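Local structure of uncharacterized protein (Pyrococcus furiosus, 4XLZ) at residues A85-R88 with R89-E93; N108-D111 with T112-P115; F170-I173 with D174-G178. The protein probably removes an acetyl group from N,N'-diacetylchitobiose as a metal-dependent deacetylase of carbohydrate esterase family 14. All coordinates share one frame; numbering follows the deposited sequence.

Interaction 1. Residues A85-R88 with R89-E93; sequences ALIR and RREEE
Leu-86 lies over one face of the Arg-90 guanidinium: its CG stands 3.9 Å above the guanidinium plane, over the centre of the group, and CD1 comes within 3.9 Å of Arg-90 NH2. The contact spans one helical turn. It is possible because the Arg-90 chain runs extended from CG to NE, so that its methylenes first pass the carbonyl oxygen of Leu-86 and the flat end then reaches the leucine branch. One residue further on, Ile-87 and Glu-91 lie side by side and point the same way, and the methyl CG2 of Ile-87 is 3.4 Å from Glu-91 OE1.

Arg-88 and Glu-91 form no direct ion pair, since Arg-88 NE and Glu-91 OE2 are 4.8 Å apart. A water joins them instead, accepting from Arg-88 NE at 2.8 Å and donating to Glu-91 OE2 at 2.9 Å. With a bend at chi3 (70°), the Arg-88 guanidinium hydrogen-bonds through NH2 to Pro-41 O and through NH1 to Gly-70 O, while Ser-217 is a second partner of Glu-91 OE2. Beneath these groups the i to i+4 backbone bonds include Glu-91 N to Ile-87 O (2.9 Å, 166° at the hydrogen), while Arg-90 N to Leu-86 O is weak.

The Leu-86 and Arg-90 side packs on Glu-83 of the second subunit. All of this belongs to helix 81-99, the crossover of the beta-alpha-beta unit between strands 61-68 and 103-109, and Arg-89 ties the helix to the latter strand by a cation-pi contact with Trp-106.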
loop_
_atom_site.group_PDB
_atom_site.type_symbol
_atom_site.label_atom_id
_atom_site.label_comp_id
_atom_site.label_asym_id
_atom_site.label_seq_id
_atom_site.Cartn_x
_atom_site.Cartn_y
_atom_site.Cartn_z
ATOM N N ALA A 85 -23.026 -2.208 -12.901
ATOM C CA ALA A 85 -22.795 -3.395 -12.118
ATOM C C ALA A 85 -24.080 -4.148 -11.732
ATOM O O ALA A 85 -24.119 -5.375 -11.723
ATOM C CB ALA A 85 -22.012 -2.953 -10.791
ATOM N N LEU A 86 -25.135 -3.310 -11.451
ATOM C CA LEU A 86 -26.370 -3.987 -11.131
ATOM C C LEU A 86 -26.959 -4.726 -12.367
ATOM O O LEU A 86 -27.431 -5.873 -12.217
ATOM C CB LEU A 86 -27.331 -2.872 -10.657
ATOM C CG LEU A 86 -28.736 -3.306 -10.316
ATOM C CD1 LEU A 86 -28.728 -4.280 -9.162
ATOM C CD2 LEU A 86 -29.571 -2.048 -10.011
ATOM N N ILE A 87 -26.828 -4.059 -13.530
ATOM C CA ILE A 87 -27.299 -4.713 -14.771
ATOM C C ILE A 87 -26.526 -5.995 -15.033
ATOM O O ILE A 87 -27.065 -7.091 -15.379
ATOM C CB ILE A 87 -27.110 -3.762 -15.955
ATOM C CG1 ILE A 87 -28.144 -2.610 -15.888
ATOM C CG2 ILE A 87 -27.134 -4.507 -17.335
ATOM C CD1 ILE A 87 -27.759 -1.422 -16.772
ATOM N N ARG A 88 -25.181 -5.970 -14.828
ATOM C CA ARG A 88 -24.401 -7.162 -15.058
ATOM C C ARG A 88 -24.599 -8.320 -14.126
ATOM O O ARG A 88 -24.398 -9.513 -14.509
ATOM C CB ARG A 88 -22.894 -6.780 -15.106
ATOM C CG ARG A 88 -22.666 -5.835 -16.315
ATOM C CD ARG A 88 -21.121 -5.512 -16.522
ATOM N NE ARG A 88 -20.436 -6.700 -17.000
ATOM C CZ ARG A 88 -19.122 -6.681 -17.428
ATOM N NH1 ARG A 88 -18.484 -5.498 -17.291
ATOM N NH2 ARG A 88 -18.542 -7.798 -17.895
ATOM N N ARG A 89 -25.051 -8.023 -12.845
ATOM C CA ARG A 89 -25.379 -9.128 -11.966
ATOM C C ARG A 89 -26.605 -9.894 -12.514
ATOM O O ARG A 89 -26.560 -11.129 -12.517
ATOM C CB ARG A 89 -25.686 -8.509 -10.580
ATOM C CG ARG A 89 -26.030 -9.680 -9.693
ATOM C CD ARG A 89 -26.555 -9.054 -8.431
ATOM N NE ARG A 89 -25.389 -8.334 -7.875
ATOM C CZ ARG A 89 -24.798 -8.620 -6.707
ATOM N NH1 ARG A 89 -25.327 -9.590 -5.869
ATOM N NH2 ARG A 89 -23.716 -7.902 -6.412
ATOM N N ARG A 90 -27.561 -9.108 -12.984
ATOM C CA ARG A 90 -28.754 -9.818 -13.549
ATOM C C ARG A 90 -28.412 -10.585 -14.861
ATOM O O ARG A 90 -28.877 -11.703 -15.055
ATOM C CB ARG A 90 -29.808 -8.783 -13.855
ATOM C CG ARG A 90 -30.260 -8.111 -12.563
ATOM C CD ARG A 90 -30.895 -6.748 -12.698
ATOM N NE ARG A 90 -31.409 -6.251 -11.380
ATOM C CZ ARG A 90 -32.150 -5.148 -11.241
ATOM N NH1 ARG A 90 -32.467 -4.405 -12.328
ATOM N NH2 ARG A 90 -32.547 -4.774 -10.020
ATOM N N GLU A 91 -27.549 -9.963 -15.689
ATOM C CA GLU A 91 -27.055 -10.709 -16.899
ATOM C C GLU A 91 -26.409 -12.006 -16.574
ATOM O O GLU A 91 -26.602 -13.027 -17.172
ATOM C CB GLU A 91 -26.094 -9.839 -17.679
ATOM C CG GLU A 91 -26.865 -8.689 -18.318
ATOM C CD GLU A 91 -26.071 -7.644 -19.050
ATOM O OE1 GLU A 91 -26.664 -6.749 -19.784
ATOM O OE2 GLU A 91 -24.798 -7.584 -18.884
ATOM N N GLU A 92 -25.532 -11.968 -15.525
ATOM C CA GLU A 92 -24.896 -13.219 -15.160
ATOM C C GLU A 92 -25.846 -14.284 -14.586
ATOM O O GLU A 92 -25.681 -15.470 -14.819
ATOM C CB GLU A 92 -23.721 -12.940 -14.106
ATOM C CG GLU A 92 -22.867 -14.163 -13.876
ATOM C CD GLU A 92 -21.920 -14.479 -15.039
ATOM O OE1 GLU A 92 -20.705 -14.210 -15.022
ATOM O OE2 GLU A 92 -22.348 -15.157 -16.017
ATOM N N GLU A 93 -26.823 -13.793 -13.815
ATOM C CA GLU A 93 -27.787 -14.799 -13.294
ATOM C C GLU A 93 -28.523 -15.458 -14.495
ATOM O O GLU A 93 -28.793 -16.650 -14.416
ATOM C CB GLU A 93 -28.801 -14.073 -12.396
ATOM C CG GLU A 93 -28.029 -13.736 -10.981
ATOM C CD GLU A 93 -28.837 -12.761 -10.120
ATOM O OE1 GLU A 93 -29.829 -12.117 -10.589
ATOM O OE2 GLU A 93 -28.475 -12.661 -8.927
HETATM O O HOH W 1 -22.215 -8.608 -18.040
#

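Interaction 2. Residues N108-D111 with T112-P115; sequences NYRD and TELP
Thr-112 meets Asp-111 through its hydroxyl, OG1 donating to Asp-111 O at 2.6 Å. The donor lies in the carbonyl plane, on a lone pair, and a chi1 of 68° sets OG1 between the backbone N and the carbonyl carbon, which directs it back to the preceding residue. Glu-113 closes a type II beta turn that begins at Arg-110: its N donates to Arg-110 O at 2.8 Å, with 137° at the hydrogen. The Glu-113 side chain runs alongside that of Arg-110, pointing the same way, and OE2 rests 3.6 Å from Arg-110 CD. Because this oxygen lies well out of the guanidinium plane, no N-H points at it and the opposite charges are merely near each other; a water at the edge of that plane makes the link, taking a bond from Arg-110 NH1 and giving one to Glu-113 OE1 at 2.7 Å.

Leu-114 brings CD1 to within 3.7 Å of Tyr-109 CD2, and Pro-115 lays CD 3.5 Å from Tyr-109 CD1, so neighbouring residues touch the two CD carbons of one ring, whose OH hydrogen-bonds Asp-123 OD2. With an alanine here in place of Tyr-109, Leu-114 and Pro-115 would probably face a gap and Asp-123 would lose that hydrogen-bond partner.

The chemistry thus divides, apolar at Tyr-109, polar and water-bridged at the turn. Since Arg-110 NH1 hydrogen-bonds Asn-108 O of the second subunit and Glu-113 forms a salt bridge with Arg-118 of the third, the turn's charges probably serve subunit contacts more than each other.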
loop_
_atom_site.group_PDB
_atom_site.type_symbol
_atom_site.label_atom_id
_atom_site.label_comp_id
_atom_site.label_asym_id
_atom_site.label_seq_id
_atom_site.Cartn_x
_atom_site.Cartn_y
_atom_site.Cartn_z
ATOM N N ASN A 108 -17.080 -8.554 -5.409
ATOM C CA ASN A 108 -17.379 -7.141 -5.528
ATOM C C ASN A 108 -16.177 -6.169 -5.490
ATOM O O ASN A 108 -16.386 -5.020 -5.321
ATOM C CB ASN A 108 -18.425 -6.657 -4.435
ATOM C CG ASN A 108 -19.868 -7.279 -4.667
ATOM O OD1 ASN A 108 -20.432 -7.870 -3.747
ATOM N ND2 ASN A 108 -20.321 -7.100 -5.713
ATOM N N TYR A 109 -15.024 -6.709 -5.791
ATOM C CA TYR A 109 -13.921 -5.716 -6.031
ATOM C C TYR A 109 -14.254 -4.911 -7.320
ATOM O O TYR A 109 -14.918 -5.460 -8.239
ATOM C CB TYR A 109 -12.521 -6.447 -6.171
ATOM C CG TYR A 109 -12.147 -7.050 -4.810
ATOM C CD1 TYR A 109 -11.607 -6.207 -3.854
ATOM C CD2 TYR A 109 -12.293 -8.390 -4.591
ATOM C CE1 TYR A 109 -11.292 -6.684 -2.574
ATOM C CE2 TYR A 109 -11.909 -8.942 -3.298
ATOM C CZ TYR A 109 -11.489 -8.040 -2.348
ATOM O OH TYR A 109 -11.243 -8.590 -1.088
ATOM N N ARG A 110 -13.873 -3.659 -7.349
ATOM C CA ARG A 110 -14.256 -2.884 -8.526
ATOM C C ARG A 110 -13.391 -3.327 -9.723
ATOM O O ARG A 110 -12.187 -3.508 -9.678
ATOM C CB ARG A 110 -14.055 -1.389 -8.301
ATOM C CG ARG A 110 -14.607 -0.595 -9.545
ATOM C CD ARG A 110 -14.616 0.952 -9.216
ATOM N NE ARG A 110 -15.685 1.203 -8.162
ATOM C CZ ARG A 110 -15.853 2.393 -7.586
ATOM N NH1 ARG A 110 -15.047 3.413 -7.899
ATOM N NH2 ARG A 110 -16.799 2.565 -6.669
ATOM N N ASP A 111 -14.084 -3.470 -10.857
ATOM C CA ASP A 111 -13.403 -3.731 -12.162
ATOM C C ASP A 111 -12.319 -2.732 -12.420
ATOM O O ASP A 111 -12.483 -1.542 -12.221
ATOM C CB ASP A 111 -14.595 -3.541 -13.170
ATOM C CG ASP A 111 -14.246 -3.830 -14.570
ATOM O OD1 ASP A 111 -13.173 -4.312 -14.977
ATOM O OD2 ASP A 111 -15.220 -3.570 -15.397
ATOM N N THR A 112 -11.169 -3.311 -12.816
ATOM C CA THR A 112 -9.881 -2.600 -13.127
ATOM C C THR A 112 -9.112 -2.333 -11.822
ATOM O O THR A 112 -8.008 -1.763 -11.896
ATOM C CB THR A 112 -9.929 -1.294 -13.945
ATOM O OG1 THR A 112 -10.538 -0.199 -13.264
ATOM C CG2 THR A 112 -10.692 -1.601 -15.334
ATOM N N GLU A 113 -9.681 -2.750 -10.679
ATOM C CA GLU A 113 -9.108 -2.412 -9.348
ATOM C C GLU A 113 -9.045 -3.700 -8.572
ATOM O O GLU A 113 -8.915 -3.594 -7.281
ATOM C CB GLU A 113 -9.953 -1.347 -8.623
ATOM C CG GLU A 113 -10.126 -0.086 -9.568
ATOM C CD GLU A 113 -10.774 1.093 -8.918
ATOM O OE1 GLU A 113 -10.880 2.128 -9.595
ATOM O OE2 GLU A 113 -11.312 0.968 -7.714
ATOM N N LEU A 114 -8.968 -4.883 -9.119
ATOM C CA LEU A 114 -8.789 -6.093 -8.305
ATOM C C LEU A 114 -7.427 -6.060 -7.607
ATOM O O LEU A 114 -6.446 -6.055 -8.364
ATOM C CB LEU A 114 -8.918 -7.324 -9.238
ATOM C CG LEU A 114 -8.738 -8.654 -8.462
ATOM C CD1 LEU A 114 -9.890 -8.879 -7.359
ATOM C CD2 LEU A 114 -8.774 -9.843 -9.457
ATOM N N PRO A 115 -7.330 -6.100 -6.303
ATOM C CA PRO A 115 -5.970 -6.143 -5.730
ATOM C C PRO A 115 -5.273 -7.415 -5.955
ATOM O O PRO A 115 -5.900 -8.485 -6.137
ATOM C CB PRO A 115 -6.231 -5.947 -4.207
ATOM C CG PRO A 115 -7.679 -5.384 -4.114
ATOM C CD PRO A 115 -8.415 -5.999 -5.296
HETATM O O HOH W 2 -12.769 4.029 -9.723
#

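Interaction 3. Residues F170-I173 with D174-G178; sequences FSNI and DIDIG
Ser-171 has OG anti to its own N (chi1 -154°) and Asp-174 has CG anti to the carbonyl carbon (chi1 -81°), which brings the hydroxyl and the carboxylate to the same side of the first turn. They do not bond directly, Ser-171 OG and Asp-174 OD1 being 3.8 Å apart; a water accepts from Ser-171 OG at 2.6 Å and donates to Asp-174 OD1, also at 2.6 Å. The carboxylate is further engaged by salt bridges from Arg-129 to OD1 and from Lys-126 of the fourth subunit to OD2. Asp-174 N also donates to Ser-171 O at 3.1 Å.

The short helix 172-176 ends in a Schellman motif: Gly-178, with positive phi, is its C-prime residue, Gly-178 N reaches Ile-175 O at 3.1 Å, and Leu-179 N pairs with Asp-174 O.

On another side, the methyl CD1 of Ile-173 touches Asp-176 OD1 at 3.3 Å. Asn-172 ND2 stands 3.5 Å from that same oxygen, with amide and carboxylate planes 79° apart, and gives its hydrogen bond to Trp-106 O of the fourth subunit.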
loop_
_atom_site.group_PDB
_atom_site.type_symbol
_atom_site.label_atom_id
_atom_site.label_comp_id
_atom_site.label_asym_id
_atom_site.label_seq_id
_atom_site.Cartn_x
_atom_site.Cartn_y
_atom_site.Cartn_z
ATOM N N PHE A 170 -2.581 -20.487 7.394
ATOM C CA PHE A 170 -2.997 -19.412 6.480
ATOM C C PHE A 170 -4.462 -19.083 6.771
ATOM O O PHE A 170 -5.324 -19.966 6.721
ATOM C CB PHE A 170 -2.776 -19.954 5.010
ATOM C CG PHE A 170 -3.100 -18.887 3.999
ATOM C CD1 PHE A 170 -1.986 -18.168 3.537
ATOM C CD2 PHE A 170 -4.425 -18.574 3.609
ATOM C CE1 PHE A 170 -2.169 -17.115 2.584
ATOM C CE2 PHE A 170 -4.625 -17.388 2.732
ATOM C CZ PHE A 170 -3.507 -16.690 2.300
ATOM N N SER A 171 -4.709 -17.780 6.964
ATOM C CA SER A 171 -6.069 -17.369 7.344
ATOM C C SER A 171 -6.660 -18.206 8.487
ATOM O O SER A 171 -7.682 -18.863 8.370
ATOM C CB SER A 171 -6.954 -17.303 6.086
ATOM O OG SER A 171 -8.002 -16.388 6.330
ATOM N N ASN A 172 -5.919 -18.169 9.604
ATOM C CA ASN A 172 -6.207 -19.132 10.654
ATOM C C ASN A 172 -7.526 -18.837 11.322
ATOM O O ASN A 172 -8.004 -19.787 11.990
ATOM C CB ASN A 172 -5.032 -19.170 11.739
ATOM C CG ASN A 172 -4.945 -17.831 12.530
ATOM O OD1 ASN A 172 -4.680 -16.782 11.945
ATOM N ND2 ASN A 172 -5.413 -17.811 13.724
ATOM N N ILE A 173 -8.169 -17.658 11.218
ATOM C CA ILE A 173 -9.453 -17.470 11.918
ATOM C C ILE A 173 -10.491 -18.399 11.243
ATOM O O ILE A 173 -11.463 -18.819 11.894
ATOM C CB ILE A 173 -9.880 -16.022 11.878
ATOM C CG1 ILE A 173 -8.819 -15.202 12.580
ATOM C CG2 ILE A 173 -11.175 -15.819 12.733
ATOM C CD1 ILE A 173 -8.367 -15.683 14.014
ATOM N N ASP A 174 -10.333 -18.781 9.960
ATOM C CA ASP A 174 -11.260 -19.752 9.340
ATOM C C ASP A 174 -11.275 -21.023 10.161
ATOM O O ASP A 174 -12.363 -21.484 10.408
ATOM C CB ASP A 174 -10.684 -20.090 7.921
ATOM C CG ASP A 174 -10.996 -19.081 6.876
ATOM O OD1 ASP A 174 -10.425 -19.290 5.724
ATOM O OD2 ASP A 174 -11.774 -18.095 7.116
ATOM N N ILE A 175 -10.124 -21.552 10.535
ATOM C CA ILE A 175 -10.040 -22.846 11.206
ATOM C C ILE A 175 -10.662 -22.602 12.562
ATOM O O ILE A 175 -11.493 -23.432 13.033
ATOM C CB ILE A 175 -8.568 -23.188 11.401
ATOM C CG1 ILE A 175 -7.936 -23.946 10.226
ATOM C CG2 ILE A 175 -8.357 -24.254 12.486
ATOM C CD1 ILE A 175 -8.071 -23.306 8.809
ATOM N N ASP A 176 -10.449 -21.412 13.166
ATOM C CA ASP A 176 -11.062 -21.161 14.494
ATOM C C ASP A 176 -12.563 -21.081 14.504
ATOM O O ASP A 176 -13.182 -21.263 15.580
ATOM C CB ASP A 176 -10.554 -19.837 15.118
ATOM C CG ASP A 176 -9.038 -19.832 15.302
ATOM O OD1 ASP A 176 -8.438 -18.773 15.234
ATOM O OD2 ASP A 176 -8.387 -20.885 15.401
ATOM N N ILE A 177 -13.205 -20.731 13.396
ATOM C CA ILE A 177 -14.681 -20.660 13.317
ATOM C C ILE A 177 -15.249 -21.874 12.636
ATOM O O ILE A 177 -16.462 -21.880 12.395
ATOM C CB ILE A 177 -15.221 -19.436 12.646
ATOM C CG1 ILE A 177 -14.766 -19.293 11.143
ATOM C CG2 ILE A 177 -14.649 -18.152 13.350
ATOM C CD1 ILE A 177 -15.722 -18.467 10.291
ATOM N N GLY A 178 -14.448 -22.892 12.361
ATOM C CA GLY A 178 -14.944 -24.209 11.925
ATOM C C GLY A 178 -14.828 -24.488 10.435
ATOM O O GLY A 178 -15.315 -25.536 9.895
HETATM O O HOH W 3 -10.006 -16.933 4.701
#

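Overall arrangement
From the N terminus the three contacts come in series, each within one unbroken run of chain, and none encloses or crosses another. Interaction 1 spans a turn of helix 81-99; the chain then enters strand 103-109, outermost in this chain's parallel sheet, and interaction 2 closes the turn that follows it. These two touch by packing, Arg-88 NH1 lying 4.2 Å from Asp-111 OD2, and both reach the second subunit. Helix 118-131, strand 135-139 and helix 149-164 intervene before interaction 3, whose centre is about 25 Å from that of interaction 2 and about 32 Å from that of interaction 1. Interactions 2 and 3 share the fourth subunit as a neighbour.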